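Local coordinates for protein 2-dehydropantoate 2-reductase, putative (Enterococcus faecalis, PDB 2EW2) that probably catalyses the NADPH-dependent reduction of ketopantoate to pantoate, the second step in making (R)-pantoate for pantothenate biosynthesis, at residues K271-T276 against E311-K316; N199-I204 against A300-L305. All coordinates share one frame; numbering follows the deposited sequence.

Contact 1 of 2, residues K271-T276 against E311-K316; sequences KNHRLT and ELLGAK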
# COMPACT_ATOMS: atom_id res chain seq x y z
N LYS B 271 -16.58 9.14 -5.05
CA LYS B 271 -17.86 9.83 -5.33
C LYS B 271 -18.74 9.10 -6.34
O LYS B 271 -19.92 8.88 -6.09
CB LYS B 271 -17.63 11.26 -5.79
CG LYS B 271 -17.93 12.31 -4.75
CD LYS B 271 -17.92 13.71 -5.38
CE LYS B 271 -19.20 14.02 -6.17
NZ LYS B 271 -19.06 15.25 -7.02
N ASN B 272 -18.15 8.72 -7.47
CA ASN B 272 -18.91 8.29 -8.64
C ASN B 272 -18.86 6.80 -8.97
O ASN B 272 -19.53 6.35 -9.91
CB ASN B 272 -18.48 9.12 -9.86
CG ASN B 272 -18.86 10.59 -9.73
OD1 ASN B 272 -20.04 10.92 -9.61
ND2 ASN B 272 -17.87 11.46 -9.77
N HIS B 273 -18.08 6.03 -8.20
CA HIS B 273 -17.93 4.57 -8.44
C HIS B 273 -17.56 4.26 -9.89
O HIS B 273 -18.12 3.35 -10.52
CB HIS B 273 -19.18 3.79 -8.00
CG HIS B 273 -19.45 3.85 -6.53
ND1 HIS B 273 -20.34 3.01 -5.90
CD2 HIS B 273 -18.92 4.63 -5.56
CE1 HIS B 273 -20.36 3.28 -4.61
NE2 HIS B 273 -19.52 4.26 -4.37
N ARG B 274 -16.62 5.05 -10.40
CA ARG B 274 -16.04 4.89 -11.72
C ARG B 274 -14.59 4.39 -11.61
O ARG B 274 -13.85 4.76 -10.69
CB ARG B 274 -16.06 6.23 -12.45
CG ARG B 274 -17.45 6.66 -12.94
CD ARG B 274 -17.36 8.03 -13.62
NE ARG B 274 -16.89 9.08 -12.70
CZ ARG B 274 -16.22 10.18 -13.07
NH1 ARG B 274 -15.92 10.38 -14.35
NH2 ARG B 274 -15.85 11.07 -12.15
N LEU B 275 -14.19 3.54 -12.55
CA LEU B 275 -12.81 3.07 -12.65
C LEU B 275 -11.82 4.24 -12.75
O LEU B 275 -12.13 5.29 -13.33
CB LEU B 275 -12.67 2.10 -13.82
CG LEU B 275 -13.37 0.76 -13.62
CD1 LEU B 275 -13.46 -0.06 -14.93
CD2 LEU B 275 -12.73 -0.09 -12.52
N THR B 276 -10.65 4.08 -12.12
CA THR B 276 -9.67 5.16 -12.03
C THR B 276 -8.67 5.11 -13.19
O THR B 276 -8.64 4.13 -13.93
CB THR B 276 -8.85 5.05 -10.71
OG1 THR B 276 -7.98 3.91 -10.78
CG2 THR B 276 -9.78 4.90 -9.50
N GLU B 311 -12.98 -2.90 -7.32
CA GLU B 311 -13.74 -4.14 -7.23
C GLU B 311 -14.74 -4.13 -6.07
O GLU B 311 -15.91 -4.49 -6.25
CB GLU B 311 -12.78 -5.32 -7.12
CG GLU B 311 -13.45 -6.69 -7.21
CD GLU B 311 -13.43 -7.28 -8.60
OE1 GLU B 311 -13.84 -8.46 -8.74
OE2 GLU B 311 -13.01 -6.59 -9.56
N LEU B 312 -14.29 -3.72 -4.88
CA LEU B 312 -15.18 -3.64 -3.71
C LEU B 312 -16.36 -2.70 -3.90
O LEU B 312 -17.44 -2.95 -3.40
CB LEU B 312 -14.40 -3.23 -2.46
CG LEU B 312 -13.41 -4.26 -1.90
CD1 LEU B 312 -12.47 -3.58 -0.90
CD2 LEU B 312 -14.15 -5.45 -1.28
N LEU B 313 -16.15 -1.60 -4.63
CA LEU B 313 -17.20 -0.59 -4.82
C LEU B 313 -18.05 -0.86 -6.06
O LEU B 313 -19.00 -0.14 -6.32
CB LEU B 313 -16.58 0.81 -4.91
CG LEU B 313 -15.99 1.43 -3.63
CD1 LEU B 313 -15.37 2.80 -3.93
CD2 LEU B 313 -17.04 1.55 -2.54
N GLY B 314 -17.69 -1.91 -6.80
CA GLY B 314 -18.27 -2.22 -8.11
C GLY B 314 -18.13 -1.10 -9.14
O GLY B 314 -19.07 -0.83 -9.89
N ALA B 315 -16.97 -0.44 -9.17
CA ALA B 315 -16.72 0.66 -10.09
C ALA B 315 -16.84 0.18 -11.53
O ALA B 315 -16.52 -0.96 -11.83
CB ALA B 315 -15.35 1.24 -9.85
N LYS B 316 -17.31 1.06 -12.41
CA LYS B 316 -17.52 0.71 -13.83
C LYS B 316 -16.81 1.65 -14.80
O LYS B 316 -16.40 2.74 -14.42
CB LYS B 316 -19.01 0.63 -14.15
CG LYS B 316 -19.67 -0.69 -13.78
CD LYS B 316 -21.21 -0.57 -13.76
CE LYS B 316 -21.81 -0.57 -15.17
NZ LYS B 316 -23.26 -0.14 -15.19
O HOH W 1 -21.68 0.81 -7.67
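His273 and Lys316 meet through their backbones: Lys316 N donates to His273 O at 3.1 Å, with an N-H...O angle of 150° and the donor tilted from the carbonyl plane. Two residues further on, Leu275 N donates to the O of the chain's last residue, Lys316 O, at 3.0 Å, nearly straight (171°) but from above the plane of that C-terminal carboxyl group. Beside these bonds Ala315 CB lies 3.7 Å from Arg274 C, and Leu275 CD2 comes to 4.0 Å from Ala315 CB. The same His273 O also takes a CA-H...O contact from Ala315 CA at 3.1 Å. With CG beside its backbone N (chi1 -65°), the His273 ring presents one face to Leu313 CB, the two side chains crossing at about a right angle. A water in the ring plane is 3.1 Å from His273 ND1 and donates to Leu313 O, bridging imidazole and carbonyl. Two helix ends thus meet at the surface of the helical C-terminal domain: helix 297-313 closes in a Schellman motif at Gly314, and His273, also with positive phi, turns the chain away from helix 264-271. Further out, the Arg274 guanidinium pairs with Asp268 through NH2, while Thr276 N bonds to Glu310 OE2. Leu269 of helix 264-271 packs against both Leu313 and Ala315. On helix 297-313, Glu311, a magnesium ligand in a structure of this protein, packs on Pro216 of the second subunit.

Contact 2 of 2, residues N199-I204 against A300-L305; sequences NGLCTI and AMLTQL
Gly200 and Leu302 face each other in a buried, largely apolar helix-helix contact in the C-terminal domain, where helix 198-205 packs on helix 297-313 beside the subunit interface. The segment axes approach to 10.1 Å with their N-to-C directions 47° apart. Leu302 carries the crossing: its CG stands anti to the backbone N (chi1 -171°), and CD1 settles 3.9 Å from Gly200 C and 4.3 Å from Leu201 CD2. Because Gly200 has no side chain, the leucine methyls can lie directly against its main chain; a CB there would run into Leu302 CD2. Ile204, one turn further along, slides past Leu302 in the opposite direction, with CG1 4.2 Å from Leu302 CD1. The Ile204 side chain crosses that of Leu305 at about a right angle, its CD1 resting 3.8 Å from Leu305 CB and 3.6 Å from Leu305 O. Beyond the pair, Ile204 packs on Ile204 of the second subunit and Leu305 on Met301 of that subunit, while Leu201 touches Phe212 of helix 209-214. Across the helices the contact is made by methyl and methylene groups meeting each other and backbone atoms, so this junction holds by shape and hydrophobic burial, without directional bonds between the segments.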
# COMPACT_ATOMS: atom_id res chain seq x y z
N ASN B 199 -3.79 11.45 -5.38
CA ASN B 199 -4.87 10.70 -6.02
C ASN B 199 -5.13 9.34 -5.37
O ASN B 199 -6.22 9.11 -4.84
CB ASN B 199 -4.57 10.48 -7.50
CG ASN B 199 -5.14 11.59 -8.40
OD1 ASN B 199 -6.04 12.33 -8.01
ND2 ASN B 199 -4.62 11.69 -9.62
N GLY B 200 -4.15 8.45 -5.42
CA GLY B 200 -4.38 7.11 -4.89
C GLY B 200 -4.47 7.16 -3.37
O GLY B 200 -5.29 6.47 -2.79
N LEU B 201 -3.65 7.99 -2.75
CA LEU B 201 -3.57 8.07 -1.29
C LEU B 201 -4.87 8.58 -0.64
O LEU B 201 -5.37 7.97 0.31
CB LEU B 201 -2.34 8.88 -0.84
CG LEU B 201 -0.98 8.22 -1.11
CD1 LEU B 201 0.20 9.21 -0.96
CD2 LEU B 201 -0.74 7.00 -0.23
N CYS B 202 -5.41 9.68 -1.16
CA CYS B 202 -6.67 10.24 -0.64
C CYS B 202 -7.83 9.31 -0.94
O CYS B 202 -8.75 9.17 -0.13
CB CYS B 202 -6.94 11.64 -1.22
SG CYS B 202 -5.73 12.86 -0.71
N THR B 203 -7.77 8.66 -2.11
CA THR B 203 -8.77 7.64 -2.49
C THR B 203 -8.80 6.46 -1.52
O THR B 203 -9.87 6.02 -1.09
CB THR B 203 -8.54 7.15 -3.95
OG1 THR B 203 -8.81 8.22 -4.85
CG2 THR B 203 -9.45 5.98 -4.32
N ILE B 204 -7.62 5.92 -1.20
CA ILE B 204 -7.50 4.76 -0.33
C ILE B 204 -7.81 5.10 1.13
O ILE B 204 -8.56 4.38 1.79
CB ILE B 204 -6.10 4.08 -0.49
CG1 ILE B 204 -6.04 3.29 -1.81
CG2 ILE B 204 -5.82 3.15 0.66
CD1 ILE B 204 -7.18 2.25 -2.02
N ALA B 300 3.41 -0.16 -6.94
CA ALA B 300 2.78 -1.47 -7.14
C ALA B 300 1.67 -1.72 -6.12
O ALA B 300 0.56 -2.10 -6.48
CB ALA B 300 3.82 -2.60 -7.09
N MSE B 301 1.97 -1.48 -4.85
CA MSE B 301 0.97 -1.69 -3.82
C MSE B 301 -0.20 -0.73 -3.95
O MSE B 301 -1.35 -1.12 -3.80
CB MSE B 301 1.57 -1.56 -2.42
CG MSE B 301 0.52 -1.91 -1.36
SE MSE B 301 1.19 -1.94 0.47
CE MSE B 301 2.69 -1.06 0.34
N LEU B 302 0.09 0.52 -4.23
CA LEU B 302 -0.97 1.52 -4.36
C LEU B 302 -1.87 1.16 -5.52
O LEU B 302 -3.11 1.24 -5.41
CB LEU B 302 -0.38 2.92 -4.53
CG LEU B 302 -1.36 4.09 -4.47
CD1 LEU B 302 -2.14 4.09 -3.13
CD2 LEU B 302 -0.59 5.39 -4.69
N THR B 303 -1.26 0.76 -6.64
CA THR B 303 -2.04 0.31 -7.82
C THR B 303 -2.99 -0.84 -7.46
O THR B 303 -4.19 -0.79 -7.77
CB THR B 303 -1.12 -0.06 -9.00
OG1 THR B 303 -0.29 1.07 -9.34
CG2 THR B 303 -1.95 -0.47 -10.22
N GLN B 304 -2.46 -1.87 -6.79
CA GLN B 304 -3.24 -3.03 -6.38
C GLN B 304 -4.36 -2.67 -5.39
O GLN B 304 -5.47 -3.17 -5.49
CB GLN B 304 -2.33 -4.12 -5.80
CG GLN B 304 -1.41 -4.81 -6.83
CD GLN B 304 -0.32 -5.65 -6.15
OE1 GLN B 304 -0.62 -6.57 -5.40
NE2 GLN B 304 0.94 -5.30 -6.40
N LEU B 305 -4.07 -1.77 -4.45
CA LEU B 305 -5.07 -1.34 -3.46
C LEU B 305 -6.22 -0.61 -4.14
O LEU B 305 -7.40 -0.87 -3.86
CB LEU B 305 -4.45 -0.44 -2.38
CG LEU B 305 -3.44 -1.12 -1.42
CD1 LEU B 305 -2.85 -0.10 -0.46
CD2 LEU B 305 -4.10 -2.25 -0.67

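Helix 297-313 serves both contacts, its N-terminal half in contact 2 and its C-terminal end in contact 1; the centres of the two contacts lie about 13 Å apart. The nearest atoms of the two contacts are about 5 Å apart and do not touch; helix 264-271 touches both, its Leu269 also meeting Thr203 of segment 199-204. Their characters differ, contact 1 being exposed and built on backbone hydrogen bonds, contact 2 buried and apolar, yet both reach the second subunit. Glu311 lies in segment 311-316 but takes no part in the contact itself, and its side chain is about 11 Å from that of Ile204 in contact 2; no magnesium is bound to this chain.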